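Local atomic coordinates of tricorn protease (Thermoplasma acidophilum, PDB entry 1K32), a protein that cuts peptide bonds as a serine protease of the peptidase S41 family, probably breaking down further the peptides that the proteasome releases. Residues I338-R343 against N380-G385; I423-I428 against Y475-D480; S568-S573 against G591-Y596; N609-R614 against M623-D628. All coordinates share one frame; numbering follows the deposited sequence.

Contact 1. Residues I338-R343 against N380-G385; sequences IRYVRR and NVFAMG
Two innermost strands of adjacent beta-propeller blades meet here through side chains, with Tyr340 and Arg342 reaching across to the backbone of 381-385. The strands run nearly parallel, but with their axes 7.4 Å apart they are too distant to pair as a sheet. Arginine has length to spare for this gap: its chain bends at chi2 (64°) and chi3 (78°), and NE gives a hydrogen bond to Met384 O at 3.0 Å, the acceptor lying at the edge of the guanidinium group; NH1 adds a weak one. Asp302 takes NH2 in a salt bridge, which fixes the rotation of the group. Nearer the backbone, Arg342 CB rests 4.0 Å from Met384 SD. Tyr340 presents its ring edge, CE1 lying 3.5 Å from Val381 O, and its OH comes 3.3 Å from Phe382 CA. A water 2.7 Å from Tyr340 OH also donates weakly to Val381 O. Were Arg342 replaced by alanine, Met384 O would probably lose this donor and Asp302 one of its charged mates. Each strand edges its own blade: 348-355 pairs with 338-343, bringing Ile352 against Tyr340 and Ala350 against Met384; 392-397 pairs with 381-386 and meets Met384 through Val395.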
loop_
_atom_site.group_PDB
_atom_site.type_symbol
_atom_site.label_atom_id
_atom_site.label_comp_id
_atom_site.label_asym_id
_atom_site.label_seq_id
_atom_site.Cartn_x
_atom_site.Cartn_y
_atom_site.Cartn_z
ATOM N N ILE A 338 -9.874 38.489 -30.350
ATOM C CA ILE A 338 -8.574 38.309 -29.758
ATOM C C ILE A 338 -8.368 36.880 -30.267
ATOM O O ILE A 338 -9.206 36.008 -30.027
ATOM C CB ILE A 338 -8.653 38.351 -28.213
ATOM C CG1 ILE A 338 -8.860 39.800 -27.747
ATOM C CG2 ILE A 338 -7.402 37.758 -27.599
ATOM C CD1 ILE A 338 -8.843 39.977 -26.229
ATOM N N ARG A 339 -7.294 36.645 -31.010
ATOM C CA ARG A 339 -7.042 35.322 -31.563
ATOM C C ARG A 339 -6.173 34.429 -30.684
ATOM O O ARG A 339 -6.418 33.227 -30.588
ATOM C CB ARG A 339 -6.398 35.439 -32.952
ATOM C CG ARG A 339 -7.274 36.097 -34.015
ATOM C CD ARG A 339 -6.607 36.032 -35.388
ATOM N NE ARG A 339 -7.326 36.804 -36.400
ATOM C CZ ARG A 339 -8.544 36.518 -36.852
ATOM N NH1 ARG A 339 -9.103 37.296 -37.775
ATOM N NH2 ARG A 339 -9.205 35.458 -36.393
ATOM N N TYR A 340 -5.142 35.005 -30.073
ATOM C CA TYR A 340 -4.247 34.242 -29.204
ATOM C C TYR A 340 -3.846 35.085 -28.003
ATOM O O TYR A 340 -3.893 36.318 -28.046
ATOM C CB TYR A 340 -2.975 33.797 -29.949
ATOM C CG TYR A 340 -3.227 33.097 -31.266
ATOM C CD1 TYR A 340 -3.247 33.815 -32.460
ATOM C CD2 TYR A 340 -3.489 31.724 -31.317
ATOM C CE1 TYR A 340 -3.521 33.191 -33.669
ATOM C CE2 TYR A 340 -3.767 31.094 -32.523
ATOM C CZ TYR A 340 -3.779 31.836 -33.692
ATOM O OH TYR A 340 -4.048 31.237 -34.891
ATOM N N VAL A 341 -3.460 34.396 -26.933
ATOM C CA VAL A 341 -3.035 35.020 -25.688
ATOM C C VAL A 341 -1.916 34.152 -25.107
ATOM O O VAL A 341 -2.033 32.929 -25.031
ATOM C CB VAL A 341 -4.210 35.123 -24.683
ATOM C CG1 VAL A 341 -3.744 35.775 -23.394
ATOM C CG2 VAL A 341 -5.340 35.939 -25.283
ATOM N N ARG A 342 -0.828 34.797 -24.703
ATOM C CA ARG A 342 0.324 34.090 -24.168
ATOM C C ARG A 342 0.947 34.852 -23.004
ATOM O O ARG A 342 0.911 36.081 -22.962
ATOM C CB ARG A 342 1.359 33.926 -25.283
ATOM C CG ARG A 342 2.021 32.568 -25.354
ATOM C CD ARG A 342 1.018 31.468 -25.684
ATOM N NE ARG A 342 0.660 31.405 -27.101
ATOM C CZ ARG A 342 -0.408 30.755 -27.560
ATOM N NH1 ARG A 342 -0.678 30.727 -28.860
ATOM N NH2 ARG A 342 -1.221 30.140 -26.707
ATOM N N ARG A 343 1.513 34.111 -22.057
ATOM C CA ARG A 343 2.181 34.701 -20.904
ATOM C C ARG A 343 3.263 35.661 -21.408
ATOM O O ARG A 343 4.069 35.301 -22.264
ATOM C CB ARG A 343 2.791 33.580 -20.059
ATOM C CG ARG A 343 4.117 33.897 -19.365
ATOM C CD ARG A 343 3.940 34.853 -18.212
ATOM N NE ARG A 343 5.020 34.748 -17.225
ATOM C CZ ARG A 343 6.295 35.056 -17.452
ATOM N NH1 ARG A 343 7.184 34.923 -16.480
ATOM N NH2 ARG A 343 6.687 35.496 -18.639
ATOM N N ASN A 380 -2.096 37.731 -41.459
ATOM C CA ASN A 380 -2.995 36.776 -40.821
ATOM C C ASN A 380 -2.101 35.809 -40.029
ATOM O O ASN A 380 -1.457 34.918 -40.587
ATOM C CB ASN A 380 -3.839 36.034 -41.873
ATOM C CG ASN A 380 -4.657 36.981 -42.761
ATOM O OD1 ASN A 380 -5.245 37.950 -42.284
ATOM N ND2 ASN A 380 -4.705 36.686 -44.056
ATOM N N VAL A 381 -2.059 36.028 -38.721
ATOM C CA VAL A 381 -1.240 35.251 -37.793
ATOM C C VAL A 381 -1.864 33.914 -37.387
ATOM O O VAL A 381 -3.065 33.832 -37.105
ATOM C CB VAL A 381 -0.957 36.098 -36.523
ATOM C CG1 VAL A 381 -0.178 35.280 -35.488
ATOM C CG2 VAL A 381 -0.164 37.362 -36.914
ATOM N N PHE A 382 -1.052 32.864 -37.371
ATOM C CA PHE A 382 -1.544 31.546 -36.977
ATOM C C PHE A 382 -0.770 30.910 -35.834
ATOM O O PHE A 382 -1.074 29.788 -35.424
ATOM C CB PHE A 382 -1.575 30.602 -38.180
ATOM C CG PHE A 382 -2.696 30.895 -39.127
ATOM C CD1 PHE A 382 -2.566 31.882 -40.099
ATOM C CD2 PHE A 382 -3.918 30.243 -38.994
ATOM C CE1 PHE A 382 -3.630 32.223 -40.921
ATOM C CE2 PHE A 382 -4.989 30.576 -39.810
ATOM C CZ PHE A 382 -4.843 31.574 -40.779
ATOM N N ALA A 383 0.217 31.634 -35.316
ATOM C CA ALA A 383 1.030 31.152 -34.203
ATOM C C ALA A 383 1.744 32.321 -33.534
ATOM O O ALA A 383 2.206 33.246 -34.203
ATOM C CB ALA A 383 2.068 30.118 -34.695
ATOM N N MET A 384 1.830 32.276 -32.211
ATOM C CA MET A 384 2.506 33.331 -31.471
ATOM C C MET A 384 3.090 32.808 -30.161
ATOM O O MET A 384 2.471 32.015 -29.461
ATOM C CB MET A 384 1.541 34.483 -31.196
ATOM C CG MET A 384 2.197 35.714 -30.603
ATOM S SD MET A 384 2.164 35.681 -28.817
ATOM C CE MET A 384 0.621 36.526 -28.485
ATOM N N GLY A 385 4.301 33.256 -29.855
ATOM C CA GLY A 385 4.968 32.847 -28.638
ATOM C C GLY A 385 5.749 34.024 -28.097
ATOM O O GLY A 385 6.057 34.964 -28.842
HETATM O O HOH W 1 -5.905 32.008 -36.644
#

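Contact 2. Residues I423-I428 against Y475-D480; sequences ITDFTI and YAPAFD
Asp425 makes the first link, its carboxylate reaching over to the backbone at the start of 475-480. OD1 accepts the Ala476 N-H on its syn side, 2.7 Å away with an angle of 160° at the hydrogen; aspartate is long enough to bring an acceptor to this amide, through a side chain instead of a backbone carbonyl. Its other oxygen, OD2, lies 3.5 Å from Pro477 CD. A water stands 2.8 Å from Asp425 OD2 and 3.0 Å from Pro477 O and may donate to either, though it cannot serve every acceptor near it at once. Phe426 turns the other way and packs on Val394 and Ala396 of the preceding blade. Thr427 uses both branches. OG1 lies anti to the backbone N (chi1 -165°) and touches a second water at 2.6 Å, which accepts the Phe479 N-H at 2.9 Å. The methyl CG2 sits 3.3 Å from Pro477 O and 3.8 Å from Phe479 CD1, so a beta-branched residue with one polar and one apolar arm suits both needs. Ile428 again points to the preceding blade, while its backbone carbonyl carbon rests near the Phe479 ring. Inner strands running almost parallel (4°), spaced by side chains and bridged by water instead of being joined as one sheet, are what neighbouring blades of a beta propeller present near its axis.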
loop_
_atom_site.group_PDB
_atom_site.type_symbol
_atom_site.label_atom_id
_atom_site.label_comp_id
_atom_site.label_asym_id
_atom_site.label_seq_id
_atom_site.Cartn_x
_atom_site.Cartn_y
_atom_site.Cartn_z
ATOM N N ILE A 423 5.248 28.672 -40.954
ATOM C CA ILE A 423 6.286 28.315 -39.995
ATOM C C ILE A 423 5.660 28.437 -38.596
ATOM O O ILE A 423 5.998 29.324 -37.826
ATOM C CB ILE A 423 7.496 29.294 -40.143
ATOM C CG1 ILE A 423 7.930 29.351 -41.617
ATOM C CG2 ILE A 423 8.691 28.828 -39.300
ATOM C CD1 ILE A 423 9.233 30.134 -41.873
ATOM N N THR A 424 4.743 27.532 -38.273
ATOM C CA THR A 424 4.048 27.570 -36.991
ATOM C C THR A 424 4.683 26.755 -35.857
ATOM O O THR A 424 4.297 26.906 -34.705
ATOM C CB THR A 424 2.573 27.128 -37.175
ATOM O OG1 THR A 424 2.535 25.832 -37.782
ATOM C CG2 THR A 424 1.839 28.101 -38.082
ATOM N N ASP A 425 5.656 25.908 -36.180
ATOM C CA ASP A 425 6.343 25.083 -35.179
ATOM C C ASP A 425 7.692 25.739 -34.815
ATOM O O ASP A 425 8.672 25.598 -35.543
ATOM C CB ASP A 425 6.558 23.663 -35.745
ATOM C CG ASP A 425 7.072 22.668 -34.703
ATOM O OD1 ASP A 425 7.189 21.464 -35.036
ATOM O OD2 ASP A 425 7.361 23.077 -33.562
ATOM N N PHE A 426 7.722 26.468 -33.696
ATOM C CA PHE A 426 8.938 27.157 -33.248
ATOM C C PHE A 426 9.052 27.193 -31.738
ATOM O O PHE A 426 8.072 26.983 -31.032
ATOM C CB PHE A 426 9.000 28.598 -33.783
ATOM C CG PHE A 426 7.784 29.443 -33.461
ATOM C CD1 PHE A 426 6.833 29.714 -34.439
ATOM C CD2 PHE A 426 7.619 30.010 -32.198
ATOM C CE1 PHE A 426 5.738 30.542 -34.167
ATOM C CE2 PHE A 426 6.523 30.842 -31.919
ATOM C CZ PHE A 426 5.587 31.109 -32.900
ATOM N N THR A 427 10.255 27.480 -31.251
ATOM C CA THR A 427 10.504 27.540 -29.815
ATOM C C THR A 427 11.602 28.572 -29.537
ATOM O O THR A 427 12.402 28.884 -30.413
ATOM C CB THR A 427 10.928 26.141 -29.269
ATOM O OG1 THR A 427 10.831 26.134 -27.844
ATOM C CG2 THR A 427 12.370 25.798 -29.674
ATOM N N ILE A 428 11.629 29.102 -28.320
ATOM C CA ILE A 428 12.624 30.106 -27.954
ATOM C C ILE A 428 13.448 29.625 -26.780
ATOM O O ILE A 428 12.876 29.202 -25.773
ATOM C CB ILE A 428 11.950 31.428 -27.527
ATOM C CG1 ILE A 428 10.869 31.805 -28.533
ATOM C CG2 ILE A 428 13.001 32.539 -27.415
ATOM C CD1 ILE A 428 10.034 32.977 -28.107
ATOM N N TYR A 475 10.715 18.155 -36.645
ATOM C CA TYR A 475 9.786 19.045 -35.987
ATOM C C TYR A 475 9.931 19.111 -34.473
ATOM O O TYR A 475 10.890 18.588 -33.899
ATOM C CB TYR A 475 8.352 18.611 -36.368
ATOM C CG TYR A 475 8.036 17.165 -36.017
ATOM C CD1 TYR A 475 7.118 16.847 -35.002
ATOM C CD2 TYR A 475 8.699 16.112 -36.657
ATOM C CE1 TYR A 475 6.872 15.507 -34.633
ATOM C CE2 TYR A 475 8.465 14.774 -36.291
ATOM C CZ TYR A 475 7.561 14.482 -35.283
ATOM O OH TYR A 475 7.385 13.166 -34.906
ATOM N N ALA A 476 8.978 19.797 -33.843
ATOM C CA ALA A 476 8.941 19.945 -32.387
ATOM C C ALA A 476 10.262 20.303 -31.682
ATOM O O ALA A 476 10.649 19.663 -30.703
ATOM C CB ALA A 476 8.332 18.648 -31.752
ATOM N N PRO A 477 10.981 21.334 -32.168
ATOM C CA PRO A 477 12.237 21.678 -31.479
ATOM C C PRO A 477 12.001 22.154 -30.038
ATOM O O PRO A 477 11.009 22.817 -29.731
ATOM C CB PRO A 477 12.823 22.791 -32.351
ATOM C CG PRO A 477 11.570 23.459 -32.937
ATOM C CD PRO A 477 10.721 22.240 -33.306
ATOM N N ALA A 478 12.924 21.816 -29.152
ATOM C CA ALA A 478 12.829 22.232 -27.759
ATOM C C ALA A 478 14.226 22.300 -27.148
ATOM O O ALA A 478 14.975 21.319 -27.203
ATOM C CB ALA A 478 11.947 21.256 -26.970
ATOM N N PHE A 479 14.592 23.466 -26.609
ATOM C CA PHE A 479 15.897 23.637 -25.967
ATOM C C PHE A 479 15.797 23.174 -24.518
ATOM O O PHE A 479 14.724 23.187 -23.946
ATOM C CB PHE A 479 16.338 25.112 -25.946
ATOM C CG PHE A 479 16.630 25.687 -27.294
ATOM C CD1 PHE A 479 15.669 26.427 -27.972
ATOM C CD2 PHE A 479 17.861 25.478 -27.892
ATOM C CE1 PHE A 479 15.931 26.951 -29.232
ATOM C CE2 PHE A 479 18.142 25.995 -29.150
ATOM C CZ PHE A 479 17.171 26.736 -29.826
ATOM N N ASP A 480 16.911 22.750 -23.932
ATOM C CA ASP A 480 16.889 22.360 -22.525
ATOM C C ASP A 480 16.983 23.655 -21.714
ATOM O O ASP A 480 17.316 24.714 -22.256
ATOM C CB ASP A 480 18.043 21.398 -22.180
ATOM C CG ASP A 480 19.405 21.906 -22.628
ATOM O OD1 ASP A 480 20.389 21.145 -22.490
ATOM O OD2 ASP A 480 19.505 23.050 -23.115
HETATM O O HOH W 2 8.434 23.574 -30.993
HETATM O O HOH W 3 12.542 25.427 -26.090
#

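Contact 3. Residues S568-S573 against G591-Y596; sequences SILIYS and GVLLKY
Strands 568-573 and 591-596 form a regular antiparallel ladder, their axes 4.5 Å apart and at 157°, with six backbone hydrogen bonds joining Ile569 to Tyr596, Ile571 to Leu594 and Ser573 to Val592. On the face carrying Leu570 and Tyr572, the Leu570 and Leu593 side chains cross at a slant, CD1 of Leu570 resting 3.7 Å from Leu593 CG. Lys595, fully extended on this same face, carries its charge outward past Ser568. Tyr572 has CG anti to the backbone N (chi1 -167°), which swings the ring over the start of the partner strand: Val592 O lies above one face, offset toward the rim, and OH comes 3.8 Å from Gly591 CA. Glycine suits that place because a CB on it would fall about 2.4 Å from Tyr572 CE2. The opposite face is mostly apolar. Ile569 CD1 approaches Tyr596 CD1 at 4.3 Å, and small Ser573 lets Leu594 in tightly, its CB only 3.5 Å from Leu594 CD1. Val592 CG1 packs on the same Ser573 CB at 3.7 Å. These are the two central strands of a four-stranded propeller blade, flanked by 559-564 and 603-610; beyond Tyr572 and Leu593, Leu613 of strand 612-615 joins the next blade to them.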
loop_
_atom_site.group_PDB
_atom_site.type_symbol
_atom_site.label_atom_id
_atom_site.label_comp_id
_atom_site.label_asym_id
_atom_site.label_seq_id
_atom_site.Cartn_x
_atom_site.Cartn_y
_atom_site.Cartn_z
ATOM N N SER A 568 15.042 13.736 -16.835
ATOM C CA SER A 568 14.065 12.994 -17.618
ATOM C C SER A 568 13.597 13.799 -18.810
ATOM O O SER A 568 13.805 15.013 -18.875
ATOM C CB SER A 568 12.856 12.619 -16.760
ATOM O OG SER A 568 12.182 13.778 -16.323
ATOM N N ILE A 569 12.968 13.103 -19.750
ATOM C CA ILE A 569 12.439 13.719 -20.948
ATOM C C ILE A 569 10.985 13.301 -21.091
ATOM O O ILE A 569 10.678 12.109 -21.081
ATOM C CB ILE A 569 13.237 13.267 -22.191
ATOM C CG1 ILE A 569 14.695 13.718 -22.044
ATOM C CG2 ILE A 569 12.615 13.821 -23.446
ATOM C CD1 ILE A 569 15.615 13.236 -23.121
ATOM N N LEU A 570 10.086 14.278 -21.194
ATOM C CA LEU A 570 8.673 13.968 -21.355
ATOM C C LEU A 570 8.425 13.892 -22.839
ATOM O O LEU A 570 9.043 14.625 -23.610
ATOM C CB LEU A 570 7.789 15.052 -20.730
ATOM C CG LEU A 570 7.550 15.010 -19.215
ATOM C CD1 LEU A 570 6.536 13.933 -18.873
ATOM C CD2 LEU A 570 8.849 14.741 -18.495
ATOM N N ILE A 571 7.532 12.998 -23.243
ATOM C CA ILE A 571 7.219 12.832 -24.654
ATOM C C ILE A 571 5.730 12.605 -24.872
ATOM O O ILE A 571 5.122 11.753 -24.228
ATOM C CB ILE A 571 7.968 11.626 -25.247
ATOM C CG1 ILE A 571 9.476 11.807 -25.064
ATOM C CG2 ILE A 571 7.588 11.466 -26.716
ATOM C CD1 ILE A 571 10.295 10.571 -25.373
ATOM N N TYR A 572 5.146 13.373 -25.784
ATOM C CA TYR A 572 3.738 13.222 -26.103
ATOM C C TYR A 572 3.689 12.158 -27.190
ATOM O O TYR A 572 4.247 12.339 -28.268
ATOM C CB TYR A 572 3.149 14.529 -26.632
ATOM C CG TYR A 572 1.637 14.521 -26.694
ATOM C CD1 TYR A 572 0.881 15.057 -25.656
ATOM C CD2 TYR A 572 0.962 13.963 -27.780
ATOM C CE1 TYR A 572 -0.509 15.046 -25.685
ATOM C CE2 TYR A 572 -0.437 13.947 -27.827
ATOM C CZ TYR A 572 -1.168 14.494 -26.768
ATOM O OH TYR A 572 -2.554 14.495 -26.789
ATOM N N SER A 573 3.022 11.048 -26.894
ATOM C CA SER A 573 2.908 9.927 -27.820
ATOM C C SER A 573 1.462 9.713 -28.270
ATOM O O SER A 573 0.535 9.915 -27.491
ATOM C CB SER A 573 3.413 8.649 -27.131
ATOM O OG SER A 573 3.174 7.493 -27.915
ATOM N N GLY A 591 -3.872 10.908 -27.206
ATOM C CA GLY A 591 -2.460 10.729 -26.945
ATOM C C GLY A 591 -2.143 10.462 -25.492
ATOM O O GLY A 591 -3.013 10.515 -24.628
ATOM N N VAL A 592 -0.875 10.177 -25.225
ATOM C CA VAL A 592 -0.419 9.900 -23.875
ATOM C C VAL A 592 0.889 10.639 -23.617
ATOM O O VAL A 592 1.667 10.888 -24.542
ATOM C CB VAL A 592 -0.202 8.379 -23.660
ATOM C CG1 VAL A 592 0.723 7.821 -24.729
ATOM C CG2 VAL A 592 0.383 8.128 -22.283
ATOM N N LEU A 593 1.107 11.014 -22.364
ATOM C CA LEU A 593 2.321 11.705 -21.961
ATOM C C LEU A 593 3.227 10.658 -21.346
ATOM O O LEU A 593 2.858 9.992 -20.376
ATOM C CB LEU A 593 2.010 12.796 -20.938
ATOM C CG LEU A 593 3.190 13.687 -20.538
ATOM C CD1 LEU A 593 3.681 14.475 -21.755
ATOM C CD2 LEU A 593 2.751 14.624 -19.430
ATOM N N LEU A 594 4.414 10.506 -21.913
ATOM C CA LEU A 594 5.351 9.509 -21.429
ATOM C C LEU A 594 6.538 10.170 -20.763
ATOM O O LEU A 594 6.880 11.311 -21.066
ATOM C CB LEU A 594 5.828 8.632 -22.596
ATOM C CG LEU A 594 4.730 7.861 -23.327
ATOM C CD1 LEU A 594 5.301 7.233 -24.585
ATOM C CD2 LEU A 594 4.132 6.802 -22.410
ATOM N N LYS A 595 7.159 9.442 -19.851
ATOM C CA LYS A 595 8.323 9.938 -19.138
ATOM C C LYS A 595 9.483 8.984 -19.381
ATOM O O LYS A 595 9.398 7.797 -19.073
ATOM C CB LYS A 595 8.024 10.022 -17.642
ATOM C CG LYS A 595 9.166 10.502 -16.776
ATOM C CD LYS A 595 8.718 10.499 -15.319
ATOM C CE LYS A 595 9.817 10.947 -14.371
ATOM N NZ LYS A 595 9.377 10.833 -12.941
ATOM N N TYR A 596 10.555 9.513 -19.947
ATOM C CA TYR A 596 11.750 8.733 -20.224
ATOM C C TYR A 596 12.815 9.109 -19.210
ATOM O O TYR A 596 13.264 10.254 -19.162
ATOM C CB TYR A 596 12.247 9.024 -21.643
ATOM C CG TYR A 596 13.628 8.487 -21.964
ATOM C CD1 TYR A 596 14.772 9.236 -21.687
ATOM C CD2 TYR A 596 13.790 7.248 -22.578
ATOM C CE1 TYR A 596 16.046 8.763 -22.022
ATOM C CE2 TYR A 596 15.054 6.766 -22.916
ATOM C CZ TYR A 596 16.175 7.528 -22.635
ATOM O OH TYR A 596 17.420 7.062 -22.972
#

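Contact 4. Residues N609-R614 against M623-D628; sequences NLTDLR and MVRKDD
A classic beta bulge breaks the ladder at the corner between strands 603-610 and 612-615: Thr611 and Asp612 both face Arg625, so one carbonyl serves two successive amides. Arg625 O accepts Thr611 N at 2.8 Å and, weakly, Asp612 N at 3.4 Å. On either side antiparallel bonding continues, Arg625 N giving to Asp612 O at 3.0 Å and Asp627 N to Asn609 O at 2.9 Å, while Arg614 and Met623 exchange a further pair. With chi1 at 59°, Thr611 puts OG1 between backbone N and carbonyl carbon and leaves CG2 beside the N, 3.7 Å from Asp627 N. A glycine in place of Thr611 would probably leave the Asp627 backbone uncovered and the corner freer to flex. The leucines give the apolar grip: Leu610 CD2 meets Val624 CB and Leu613 CG meets Val624 CG1, both at 3.8 Å, a branched valine serving both. On the Arg625 side and within 609-614, Arg614 NH2 makes a salt bridge of 3.1 Å to Asp612 OD1, weak as a hydrogen bond, and Arg614 NH1 pairs with Asp302. Lys626 runs past Leu610, on the leucine side, to Glu642; Arg625 NH2 binds Gly629 O. Charged ends thus find carboxylate or carbonyl partners, while Leu610, Leu613 and Val624 are buried.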
loop_
_atom_site.group_PDB
_atom_site.type_symbol
_atom_site.label_atom_id
_atom_site.label_comp_id
_atom_site.label_asym_id
_atom_site.label_seq_id
_atom_site.Cartn_x
_atom_site.Cartn_y
_atom_site.Cartn_z
ATOM N N ASN A 609 -5.276 9.477 -22.242
ATOM C CA ASN A 609 -6.521 10.063 -22.715
ATOM C C ASN A 609 -6.413 11.559 -22.974
ATOM O O ASN A 609 -7.374 12.304 -22.770
ATOM C CB ASN A 609 -7.644 9.779 -21.711
ATOM C CG ASN A 609 -7.978 8.303 -21.623
ATOM O OD1 ASN A 609 -8.373 7.808 -20.573
ATOM N ND2 ASN A 609 -7.829 7.594 -22.736
ATOM N N LEU A 610 -5.247 11.993 -23.442
ATOM C CA LEU A 610 -5.026 13.405 -23.729
ATOM C C LEU A 610 -5.397 13.739 -25.167
ATOM O O LEU A 610 -5.477 12.860 -26.021
ATOM C CB LEU A 610 -3.561 13.778 -23.493
ATOM C CG LEU A 610 -2.981 13.486 -22.106
ATOM C CD1 LEU A 610 -1.517 13.915 -22.072
ATOM C CD2 LEU A 610 -3.788 14.211 -21.036
ATOM N N THR A 611 -5.619 15.019 -25.432
ATOM C CA THR A 611 -5.956 15.464 -26.776
ATOM C C THR A 611 -5.190 16.739 -27.083
ATOM O O THR A 611 -5.151 17.190 -28.224
ATOM C CB THR A 611 -7.467 15.746 -26.915
ATOM O OG1 THR A 611 -7.851 16.750 -25.970
ATOM C CG2 THR A 611 -8.270 14.489 -26.648
ATOM N N ASP A 612 -4.570 17.311 -26.056
ATOM C CA ASP A 612 -3.814 18.546 -26.212
ATOM C C ASP A 612 -2.995 18.779 -24.939
ATOM O O ASP A 612 -3.404 18.365 -23.849
ATOM C CB ASP A 612 -4.787 19.712 -26.444
ATOM C CG ASP A 612 -4.107 20.959 -27.000
ATOM O OD1 ASP A 612 -4.787 22.005 -27.104
ATOM O OD2 ASP A 612 -2.905 20.904 -27.340
ATOM N N LEU A 613 -1.837 19.420 -25.076
ATOM C CA LEU A 613 -0.978 19.697 -23.923
ATOM C C LEU A 613 -0.250 21.030 -24.034
ATOM O O LEU A 613 0.313 21.357 -25.079
ATOM C CB LEU A 613 0.058 18.586 -23.743
ATOM C CG LEU A 613 0.956 18.687 -22.495
ATOM C CD1 LEU A 613 1.448 17.299 -22.098
ATOM C CD2 LEU A 613 2.129 19.630 -22.752
ATOM N N ARG A 614 -0.254 21.783 -22.939
ATOM C CA ARG A 614 0.413 23.082 -22.866
ATOM C C ARG A 614 1.368 23.056 -21.677
ATOM O O ARG A 614 1.013 22.578 -20.604
ATOM C CB ARG A 614 -0.604 24.208 -22.658
ATOM C CG ARG A 614 -1.470 24.534 -23.856
ATOM C CD ARG A 614 -0.631 25.005 -25.026
ATOM N NE ARG A 614 -1.360 25.964 -25.844
ATOM C CZ ARG A 614 -2.489 25.697 -26.490
ATOM N NH1 ARG A 614 -3.077 26.647 -27.208
ATOM N NH2 ARG A 614 -3.028 24.485 -26.430
ATOM N N MET A 623 -0.781 21.924 -18.584
ATOM C CA MET A 623 -2.213 22.056 -18.802
ATOM C C MET A 623 -2.546 21.091 -19.930
ATOM O O MET A 623 -1.815 21.005 -20.917
ATOM C CB MET A 623 -2.590 23.475 -19.228
ATOM C CG MET A 623 -2.506 24.516 -18.127
ATOM S SD MET A 623 -3.386 25.998 -18.624
ATOM C CE MET A 623 -5.068 25.449 -18.413
ATOM N N VAL A 624 -3.632 20.349 -19.780
ATOM C CA VAL A 624 -4.015 19.417 -20.827
ATOM C C VAL A 624 -5.507 19.432 -21.060
ATOM O O VAL A 624 -6.284 19.875 -20.214
ATOM C CB VAL A 624 -3.619 17.951 -20.491
ATOM C CG1 VAL A 624 -2.111 17.828 -20.335
ATOM C CG2 VAL A 624 -4.338 17.490 -19.229
ATOM N N ARG A 625 -5.885 18.950 -22.235
ATOM C CA ARG A 625 -7.273 18.797 -22.621
ATOM C C ARG A 625 -7.357 17.272 -22.721
ATOM O O ARG A 625 -6.440 16.630 -23.247
ATOM C CB ARG A 625 -7.523 19.432 -23.991
ATOM C CG ARG A 625 -8.816 19.000 -24.667
ATOM C CD ARG A 625 -10.001 19.825 -24.241
ATOM N NE ARG A 625 -9.879 21.214 -24.675
ATOM C CZ ARG A 625 -10.763 22.161 -24.383
ATOM N NH1 ARG A 625 -10.573 23.404 -24.812
ATOM N NH2 ARG A 625 -11.837 21.861 -23.665
ATOM N N LYS A 626 -8.418 16.686 -22.180
ATOM C CA LYS A 626 -8.570 15.245 -22.250
ATOM C C LYS A 626 -9.696 14.881 -23.206
ATOM O O LYS A 626 -10.389 15.759 -23.719
ATOM C CB LYS A 626 -8.824 14.663 -20.855
ATOM C CG LYS A 626 -7.649 14.866 -19.916
ATOM C CD LYS A 626 -7.761 14.049 -18.646
ATOM C CE LYS A 626 -6.554 14.310 -17.748
ATOM N NZ LYS A 626 -6.500 13.399 -16.591
ATOM N N ASP A 627 -9.866 13.587 -23.448
ATOM C CA ASP A 627 -10.895 13.109 -24.360
ATOM C C ASP A 627 -12.290 13.474 -23.874
ATOM O O ASP A 627 -13.228 13.545 -24.666
ATOM C CB ASP A 627 -10.772 11.593 -24.534
ATOM C CG ASP A 627 -10.933 10.843 -23.230
ATOM O OD1 ASP A 627 -10.364 11.294 -22.210
ATOM O OD2 ASP A 627 -11.620 9.797 -23.221
ATOM N N ASP A 628 -12.423 13.716 -22.575
ATOM C CA ASP A 628 -13.712 14.085 -22.009
ATOM C C ASP A 628 -14.022 15.552 -22.302
ATOM O O ASP A 628 -15.065 16.069 -21.901
ATOM C CB ASP A 628 -13.723 13.836 -20.498
ATOM C CG ASP A 628 -12.751 14.730 -19.750
ATOM O OD1 ASP A 628 -12.066 15.555 -20.394
ATOM O OD2 ASP A 628 -12.677 14.608 -18.512
#

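Overall arrangement
All four contacts belong to one seven-bladed propeller. Contacts 1 and 2 each join inner strands of adjacent blades and touch each other, Ala383 CB lying 3.7 Å from Phe426 CE1. Contact 3 lies within a single blade; it stays clear of contact 2, with nearest atoms about 7 Å apart, but joins contact 4 through a probable hydrogen bond from Gly591 N to Leu610 O, 2.8 Å. Contact 4 returns to contact 1 round the ring, past the blade of strand 300-305: Arg342 and Arg614 both pair with Asp302 on that strand, their NH2 and NH1 atoms 4.0 Å apart around it. Contact 1 also borders the peptidase S41 part, where Arg972 binds Val381 O and makes a cation-pi contact with Phe382.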